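Local coordinates for protein glypican-1 (Homo sapiens, PDB 4YWT) that bears heparan sulfate chains at the cell surface and through them binds alpha-4 (V) collagen, taking part in Schwann cell myelination, at residues Tyr270-Asp284 against Val427-Val441. The protein carries 3 engineered substitutions. Sequence-based numbering, arbitrary orientation.
Sequences YCRNVLKGCLANQAD and VMGDGLANQINNPEV. With CA (calcium ion), chain G.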
ATOM      1  N   TYR A 270      17.240  12.940  21.221  1.00 45.46           N
ATOM      2  CA  TYR A 270      17.494  14.211  20.550  1.00 50.40           C
ATOM      3  C   TYR A 270      17.166  14.085  19.061  1.00 41.18           C
ATOM      4  O   TYR A 270      16.326  14.820  18.522  1.00 36.10           O
ATOM      5  CB  TYR A 270      18.955  14.628  20.762  1.00 46.03           C
ATOM      6  CG  TYR A 270      19.373  15.920  20.097  1.00 45.91           C
ATOM      7  CD1 TYR A 270      18.456  16.933  19.842  1.00 46.97           C
ATOM      8  CD2 TYR A 270      20.697  16.128  19.727  1.00 40.29           C
ATOM      9  CE1 TYR A 270      18.846  18.112  19.231  1.00 46.62           C
ATOM     10  CE2 TYR A 270      21.095  17.302  19.116  1.00 40.80           C
ATOM     11  CZ  TYR A 270      20.166  18.290  18.872  1.00 45.08           C
ATOM     12  OH  TYR A 270      20.561  19.460  18.264  1.00 44.12           O
ATOM     13  N   CYS A 271      17.835  13.137  18.412  1.00 36.63           N
ATOM     14  CA  CYS A 271      17.604  12.819  17.008  1.00 40.79           C
ATOM     15  C   CYS A 271      16.124  12.583  16.723  1.00 34.90           C
ATOM     16  O   CYS A 271      15.593  13.036  15.705  1.00 34.51           O
ATOM     17  CB  CYS A 271      18.423  11.585  16.612  1.00 36.40           C
ATOM     18  SG  CYS A 271      18.248  11.057  14.894  1.00 59.07           S
ATOM     19  N   ARG A 272      15.462  11.880  17.636  1.00 34.44           N
ATOM     20  CA  ARG A 272      14.060  11.533  17.461  1.00 42.55           C
ATOM     21  C   ARG A 272      13.148  12.748  17.571  1.00 33.27           C
ATOM     22  O   ARG A 272      12.174  12.853  16.835  1.00 34.59           O
ATOM     23  CB  ARG A 272      13.644  10.470  18.476  1.00 48.02           C
ATOM     24  CG  ARG A 272      13.572   9.076  17.880  1.00 48.31           C
ATOM     25  CD  ARG A 272      13.808   8.009  18.927  1.00 55.67           C
ATOM     26  NE  ARG A 272      14.843   7.069  18.504  1.00 64.18           N
ATOM     27  CZ  ARG A 272      15.382   6.147  19.294  1.00 70.41           C
ATOM     28  NH1 ARG A 272      16.317   5.334  18.823  1.00 74.93           N
ATOM     29  NH2 ARG A 272      14.986   6.037  20.554  1.00 72.57           N
ATOM     30  N   ASN A 273      13.459  13.663  18.482  1.00 33.96           N
ATOM     31  CA  ASN A 273      12.688  14.897  18.572  1.00 34.05           C
ATOM     32  C   ASN A 273      12.889  15.748  17.327  1.00 34.23           C
ATOM     33  O   ASN A 273      11.933  16.327  16.796  1.00 33.96           O
ATOM     34  CB  ASN A 273      13.058  15.687  19.825  1.00 34.89           C
ATOM     35  CG  ASN A 273      12.144  15.380  20.992  1.00 35.38           C
ATOM     36  OD1 ASN A 273      11.296  14.492  20.910  1.00 37.34           O
ATOM     37  ND2 ASN A 273      12.303  16.118  22.082  1.00 35.48           N
ATOM     38  N   VAL A 274      14.131  15.805  16.853  1.00 34.84           N
ATOM     39  CA  VAL A 274      14.429  16.544  15.630  1.00 35.21           C
ATOM     40  C   VAL A 274      13.636  16.000  14.443  1.00 38.73           C
ATOM     41  O   VAL A 274      12.944  16.754  13.757  1.00 38.35           O
ATOM     42  CB  VAL A 274      15.929  16.503  15.289  1.00 44.33           C
ATOM     43  CG1 VAL A 274      16.176  17.118  13.919  1.00 36.54           C
ATOM     44  CG2 VAL A 274      16.736  17.227  16.357  1.00 46.04           C
ATOM     45  N   LEU A 275      13.721  14.694  14.211  1.00 33.80           N
ATOM     46  CA  LEU A 275      13.043  14.099  13.062  1.00 33.07           C
ATOM     47  C   LEU A 275      11.523  14.123  13.208  1.00 32.27           C
ATOM     48  O   LEU A 275      10.808  14.257  12.217  1.00 31.93           O
ATOM     49  CB  LEU A 275      13.527  12.666  12.829  1.00 32.75           C
ATOM     50  CG  LEU A 275      14.984  12.542  12.373  1.00 45.03           C
ATOM     51  CD1 LEU A 275      15.278  11.139  11.869  1.00 33.39           C
ATOM     52  CD2 LEU A 275      15.306  13.577  11.304  1.00 45.06           C
ATOM     53  N   LYS A 276      11.030  14.000  14.438  1.00 36.54           N
ATOM     54  CA  LYS A 276       9.598  14.140  14.690  1.00 33.23           C
ATOM     55  C   LYS A 276       9.146  15.554  14.363  1.00 32.50           C
ATOM     56  O   LYS A 276       8.020  15.765  13.915  1.00 32.69           O
ATOM     57  CB  LYS A 276       9.249  13.798  16.140  1.00 31.57           C
ATOM     58  CG  LYS A 276       9.030  12.314  16.388  1.00 32.64           C
ATOM     59  CD  LYS A 276       8.654  12.042  17.834  1.00 34.84           C
ATOM     60  CE  LYS A 276       8.419  10.561  18.070  1.00 39.25           C
ATOM     61  NZ  LYS A 276       7.577  10.309  19.273  1.00 42.50           N
ATOM     62  N   GLY A 277      10.031  16.520  14.590  1.00 38.10           N
ATOM     63  CA  GLY A 277       9.761  17.889  14.190  1.00 37.59           C
ATOM     64  C   GLY A 277       9.738  18.024  12.677  1.00 37.56           C
ATOM     65  O   GLY A 277       8.847  18.658  12.113  1.00 39.32           O
ATOM     66  N   CYS A 278      10.718  17.410  12.021  1.00 36.24           N
ATOM     67  CA  CYS A 278      10.854  17.501  10.571  1.00 33.85           C
ATOM     68  C   CYS A 278       9.767  16.734   9.822  1.00 38.03           C
ATOM     69  O   CYS A 278       9.320  17.160   8.759  1.00 33.14           O
ATOM     70  CB  CYS A 278      12.226  16.983  10.133  1.00 40.57           C
ATOM     71  SG  CYS A 278      13.626  17.940  10.749  1.00 60.38           S
ATOM     72  N   LEU A 279       9.347  15.605  10.380  1.00 40.37           N
ATOM     73  CA  LEU A 279       8.456  14.696   9.666  1.00 39.42           C
ATOM     74  C   LEU A 279       7.065  14.623  10.290  1.00 30.62           C
ATOM     75  O   LEU A 279       6.430  13.569  10.288  1.00 30.74           O
ATOM     76  CB  LEU A 279       9.077  13.300   9.610  1.00 36.08           C
ATOM     77  CG  LEU A 279      10.521  13.242   9.107  1.00 37.40           C
ATOM     78  CD1 LEU A 279      11.027  11.808   9.093  1.00 38.10           C
ATOM     79  CD2 LEU A 279      10.640  13.875   7.727  1.00 31.86           C
ATOM     80  N   ALA A 280       6.594  15.747  10.816  1.00 36.03           N
ATOM     81  CA  ALA A 280       5.287  15.807  11.461  1.00 37.65           C
ATOM     82  C   ALA A 280       4.150  15.643  10.452  1.00 30.60           C
ATOM     83  O   ALA A 280       3.205  14.869  10.671  1.00 30.58           O
ATOM     84  CB  ALA A 280       5.140  17.116  12.215  1.00 38.05           C
ATOM     85  N   ASN A 281       4.250  16.378   9.348  1.00 31.12           N
ATOM     86  CA  ASN A 281       3.246  16.318   8.293  1.00 36.88           C
ATOM     87  C   ASN A 281       3.088  14.907   7.750  1.00 40.69           C
ATOM     88  O   ASN A 281       1.969  14.423   7.590  1.00 29.55           O
ATOM     89  CB  ASN A 281       3.598  17.281   7.159  1.00 38.28           C
ATOM     90  CG  ASN A 281       3.223  18.713   7.478  1.00 32.95           C
ATOM     91  OD1 ASN A 281       2.060  19.100   7.369  1.00 33.22           O
ATOM     92  ND2 ASN A 281       4.208  19.507   7.878  1.00 45.01           N
ATOM     93  N   GLN A 282       4.213  14.250   7.478  1.00 38.64           N
ATOM     94  CA  GLN A 282       4.196  12.861   7.040  1.00 32.07           C
ATOM     95  C   GLN A 282       3.544  11.980   8.100  1.00 34.00           C
ATOM     96  O   GLN A 282       2.835  11.027   7.780  1.00 37.91           O
ATOM     97  CB  GLN A 282       5.614  12.361   6.743  1.00 30.92           C
ATOM     98  CG  GLN A 282       6.269  12.986   5.521  1.00 32.62           C
ATOM     99  CD  GLN A 282       7.002  14.277   5.838  1.00 42.14           C
ATOM    100  OE1 GLN A 282       6.796  14.881   6.890  1.00 42.75           O
ATOM    101  NE2 GLN A 282       7.872  14.700   4.927  1.00 31.55           N
ATOM    102  N   ALA A 283       3.782  12.315   9.365  1.00 35.71           N
ATOM    103  CA  ALA A 283       3.248  11.540  10.478  1.00 38.07           C
ATOM    104  C   ALA A 283       1.743  11.743  10.648  1.00 37.77           C
ATOM    105  O   ALA A 283       1.075  10.949  11.310  1.00 27.75           O
ATOM    106  CB  ALA A 283       3.979  11.895  11.766  1.00 28.56           C
ATOM    107  N   ASP A 284       1.207  12.806  10.056  1.00 28.56           N
ATOM    108  CA  ASP A 284      -0.241  13.021  10.101  1.00 37.15           C
ATOM    109  C   ASP A 284      -1.026  11.996   9.270  1.00 37.10           C
ATOM    110  O   ASP A 284      -2.240  11.870   9.423  1.00 28.08           O
ATOM    111  CB  ASP A 284      -0.588  14.435   9.638  1.00 38.11           C
ATOM    112  CG  ASP A 284      -0.463  15.458  10.752  1.00 50.56           C
ATOM    113  OD1 ASP A 284      -0.470  15.058  11.936  1.00 48.41           O
ATOM    114  OD2 ASP A 284      -0.368  16.664  10.443  1.00 50.52           O
ATOM    115  N   VAL A 427      10.766  12.745  24.615  1.00 38.55           N
ATOM    116  CA  VAL A 427      10.427  12.546  23.215  1.00 45.34           C
ATOM    117  C   VAL A 427       9.004  13.026  22.958  1.00 46.52           C
ATOM    118  O   VAL A 427       8.082  12.684  23.697  1.00 47.23           O
ATOM    119  CB  VAL A 427      10.561  11.069  22.794  1.00 43.67           C
ATOM    120  CG1 VAL A 427      10.289  10.915  21.304  1.00 39.63           C
ATOM    121  CG2 VAL A 427      11.948  10.548  23.135  1.00 43.62           C
ATOM    122  N   MET A 428       8.836  13.833  21.917  1.00 45.04           N
ATOM    123  CA  MET A 428       7.528  14.367  21.560  1.00 49.48           C
ATOM    124  C   MET A 428       6.599  13.278  21.040  1.00 52.40           C
ATOM    125  O   MET A 428       7.046  12.207  20.630  1.00 44.20           O
ATOM    126  CB  MET A 428       7.667  15.470  20.509  1.00 52.80           C
ATOM    127  CG  MET A 428       8.509  16.667  20.940  1.00 60.95           C
ATOM    128  SD  MET A 428       7.605  17.892  21.916  1.00 51.70           S
ATOM    129  CE  MET A 428       7.765  17.241  23.578  1.00 64.02           C
ATOM    130  N   GLY A 429       5.301  13.554  21.080  1.00 51.41           N
ATOM    131  CA  GLY A 429       4.325  12.691  20.446  1.00 31.56           C
ATOM    132  C   GLY A 429       4.400  12.845  18.938  1.00 41.98           C
ATOM    133  O   GLY A 429       5.157  13.670  18.425  1.00 31.20           O
ATOM    134  N   ASP A 430       3.606  12.056  18.225  1.00 42.29           N
ATOM    135  CA  ASP A 430       3.618  12.069  16.767  1.00 42.21           C
ATOM    136  C   ASP A 430       2.543  12.988  16.198  1.00 36.58           C
ATOM    137  O   ASP A 430       1.462  13.123  16.771  1.00 41.35           O
ATOM    138  CB  ASP A 430       3.437  10.652  16.221  1.00 45.02           C
ATOM    139  CG  ASP A 430       4.356   9.652  16.890  1.00 53.39           C
ATOM    140  OD1 ASP A 430       5.586   9.748  16.695  1.00 55.86           O
ATOM    141  OD2 ASP A 430       3.847   8.766  17.610  1.00 54.11           O
ATOM    142  N   GLY A 431       2.852  13.631  15.076  1.00 35.14           N
ATOM    143  CA  GLY A 431       1.888  14.476  14.393  1.00 35.32           C
ATOM    144  C   GLY A 431       2.188  15.956  14.508  1.00 34.12           C
ATOM    145  O   GLY A 431       2.887  16.387  15.423  1.00 31.61           O
ATOM    146  N   LEU A 432       1.656  16.728  13.564  1.00 36.59           N
ATOM    147  CA  LEU A 432       1.927  18.160  13.476  1.00 42.24           C
ATOM    148  C   LEU A 432       1.588  18.902  14.762  1.00 36.66           C
ATOM    149  O   LEU A 432       2.419  19.637  15.295  1.00 42.80           O
ATOM    150  CB  LEU A 432       1.149  18.773  12.309  1.00 42.03           C
ATOM    151  CG  LEU A 432       1.504  20.213  11.937  1.00 38.75           C
ATOM    152  CD1 LEU A 432       2.947  20.297  11.473  1.00 42.45           C
ATOM    153  CD2 LEU A 432       0.565  20.728  10.860  1.00 39.30           C
ATOM    154  N   ALA A 433       0.371  18.697  15.257  1.00 33.34           N
ATOM    155  CA  ALA A 433      -0.114  19.392  16.446  1.00 45.11           C
ATOM    156  C   ALA A 433       0.792  19.164  17.653  1.00 43.08           C
ATOM    157  O   ALA A 433       1.024  20.079  18.444  1.00 35.15           O
ATOM    158  CB  ALA A 433      -1.537  18.956  16.767  1.00 34.30           C
ATOM    159  N   ASN A 434       1.313  17.948  17.781  1.00 33.35           N
ATOM    160  CA  ASN A 434       2.170  17.594  18.908  1.00 33.42           C
ATOM    161  C   ASN A 434       3.553  18.240  18.867  1.00 33.76           C
ATOM    162  O   ASN A 434       4.343  18.074  19.795  1.00 33.97           O
ATOM    163  CB  ASN A 434       2.327  16.074  18.990  1.00 43.14           C
ATOM    164  CG  ASN A 434       1.139  15.400  19.640  1.00 44.51           C
ATOM    165  OD1 ASN A 434       0.565  15.920  20.596  1.00 34.40           O
ATOM    166  ND2 ASN A 434       0.763  14.235  19.123  1.00 42.93           N
ATOM    167  N   GLN A 435       3.844  18.976  17.799  1.00 44.82           N
ATOM    168  CA  GLN A 435       5.157  19.592  17.638  1.00 34.37           C
ATOM    169  C   GLN A 435       5.161  21.078  17.973  1.00 35.56           C
ATOM    170  O   GLN A 435       6.150  21.768  17.726  1.00 36.12           O
ATOM    171  CB  GLN A 435       5.668  19.394  16.210  1.00 33.98           C
ATOM    172  CG  GLN A 435       5.631  17.958  15.732  1.00 32.89           C
ATOM    173  CD  GLN A 435       6.284  17.001  16.707  1.00 40.50           C
ATOM    174  OE1 GLN A 435       7.361  17.274  17.239  1.00 33.06           O
ATOM    175  NE2 GLN A 435       5.631  15.867  16.948  1.00 31.89           N
ATOM    176  N   ILE A 436       4.058  21.570  18.531  1.00 36.08           N
ATOM    177  CA  ILE A 436       3.946  22.985  18.868  1.00 38.49           C
ATOM    178  C   ILE A 436       5.002  23.376  19.910  1.00 37.92           C
ATOM    179  O   ILE A 436       5.558  24.474  19.861  1.00 38.86           O
ATOM    180  CB  ILE A 436       2.516  23.329  19.377  1.00 37.91           C
ATOM    181  CG1 ILE A 436       2.395  24.819  19.713  1.00 39.40           C
ATOM    182  CG2 ILE A 436       2.124  22.462  20.569  1.00 38.40           C
ATOM    183  CD1 ILE A 436       1.028  25.216  20.244  1.00 40.21           C
ATOM    184  N   ASN A 437       5.271  22.468  20.844  1.00 40.55           N
ATOM    185  CA  ASN A 437       6.261  22.686  21.898  1.00 45.62           C
ATOM    186  C   ASN A 437       7.651  22.096  21.640  1.00 46.49           C
ATOM    187  O   ASN A 437       8.504  22.137  22.525  1.00 50.49           O
ATOM    188  CB  ASN A 437       5.727  22.151  23.226  1.00 48.34           C
ATOM    189  CG  ASN A 437       4.651  23.040  23.813  1.00 49.82           C
ATOM    190  OD1 ASN A 437       4.562  24.223  23.484  1.00 45.14           O
ATOM    191  ND2 ASN A 437       3.829  22.477  24.692  1.00 53.68           N
ATOM    192  N   ASN A 438       7.871  21.527  20.455  1.00 42.31           N
ATOM    193  CA  ASN A 438       9.134  20.848  20.156  1.00 45.39           C
ATOM    194  C   ASN A 438      10.339  21.770  20.358  1.00 44.53           C
ATOM    195  O   ASN A 438      10.471  22.789  19.682  1.00 43.10           O
ATOM    196  CB  ASN A 438       9.115  20.310  18.719  1.00 35.73           C
ATOM    197  CG  ASN A 438      10.256  19.342  18.429  1.00 40.29           C
ATOM    198  OD1 ASN A 438      11.401  19.565  18.821  1.00 45.89           O
ATOM    199  ND2 ASN A 438       9.941  18.258  17.729  1.00 34.43           N
ATOM    200  N   PRO A 439      11.225  21.400  21.296  1.00 37.68           N
ATOM    201  CA  PRO A 439      12.378  22.222  21.689  1.00 54.43           C
ATOM    202  C   PRO A 439      13.435  22.346  20.595  1.00 53.96           C
ATOM    203  O   PRO A 439      14.066  23.394  20.464  1.00 39.93           O
ATOM    204  CB  PRO A 439      12.940  21.475  22.903  1.00 38.79           C
ATOM    205  CG  PRO A 439      12.527  20.058  22.694  1.00 37.72           C
ATOM    206  CD  PRO A 439      11.176  20.127  22.037  1.00 37.09           C
ATOM    207  N   GLU A 440      13.638  21.273  19.839  1.00 38.15           N
ATOM    208  CA  GLU A 440      14.662  21.253  18.802  1.00 43.12           C
ATOM    209  C   GLU A 440      14.215  21.923  17.507  1.00 38.75           C
ATOM    210  O   GLU A 440      14.983  22.647  16.875  1.00 47.60           O
ATOM    211  CB  GLU A 440      15.095  19.813  18.530  1.00 37.72           C
ATOM    212  CG  GLU A 440      15.427  19.026  19.793  1.00 37.69           C
ATOM    213  CD  GLU A 440      16.319  19.792  20.762  1.00 38.82           C
ATOM    214  OE1 GLU A 440      17.206  20.547  20.309  1.00 39.68           O
ATOM    215  OE2 GLU A 440      16.130  19.637  21.987  1.00 38.93           O
ATOM    216  N   VAL A 441      12.973  21.670  17.113  1.00 43.70           N
ATOM    217  CA  VAL A 441      12.437  22.223  15.876  1.00 48.60           C
ATOM    218  C   VAL A 441      11.226  23.092  16.172  1.00 51.22           C
ATOM    219  O   VAL A 441      10.328  22.680  16.905  1.00 52.22           O
ATOM    220  CB  VAL A 441      12.025  21.115  14.884  1.00 46.09           C
ATOM    221  CG1 VAL A 441      11.769  21.705  13.504  1.00 47.18           C
ATOM    222  CG2 VAL A 441      13.086  20.032  14.821  1.00 45.45           C
TER
HETATM  223 CA    CA G 603       7.114  26.172  19.256  1.00 90.30          CA
HETATM  224  O   HOH W   1       5.955  13.933  14.100  1.00 29.92           O
HETATM  225  O   HOH W   2       7.704  24.270  17.931  1.00 64.59           O
HETATM  226  O   HOH W   3       6.135  27.141  21.209  1.00 58.38           O
HETATM  227  O   HOH W   4       6.142  26.366  17.083  1.00 60.83           O
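Asn273 and Asn438 tie the disulfide-linked helix 268-278 of the predominantly α-helical glypican core to a long loop, 427-441, that packs along one side of it. The Asn273 side chain reads the loop backbone at both ends of its amide: OD1 accepts from Met428 N (2.7 Å), while ND2 donates to Glu426 O. Its carbonyl O, already used by Gly277 N within the helix, takes a second, nearly straight bond from Asn438 ND2 (2.9 Å, 172° at the hydrogen), the two donors coming from opposite faces of the carbonyl plane. Asn438 ND2 also donates to Gln435 OE1, and Asn438 OD1 accepts from Glu440 N, an Asx turn, and from Val441 N, which extends it to an Asx motif, so that this buried amide is engaged through both its nitrogen and its oxygen. Gly277 lets the loop come close, its CA 3.6 Å from Asn438 ND2. Lys276, extended beyond CG, carries NZ into a salt bridge with Asp430 OD1 (3.3 Å). A water bridges Lys276 O to Gly431 N. Glu440 CG lies in plane at the edge of the Tyr270 ring, with the carboxylate turned 80° to the ring and OE2 hydrogen-bonded to Tyr423 OH. Farther along, Ala280 CB packs on Leu432 and Gln435, and Leu432 N meets Asp284 OD1 from above the carboxylate plane (3.2 Å).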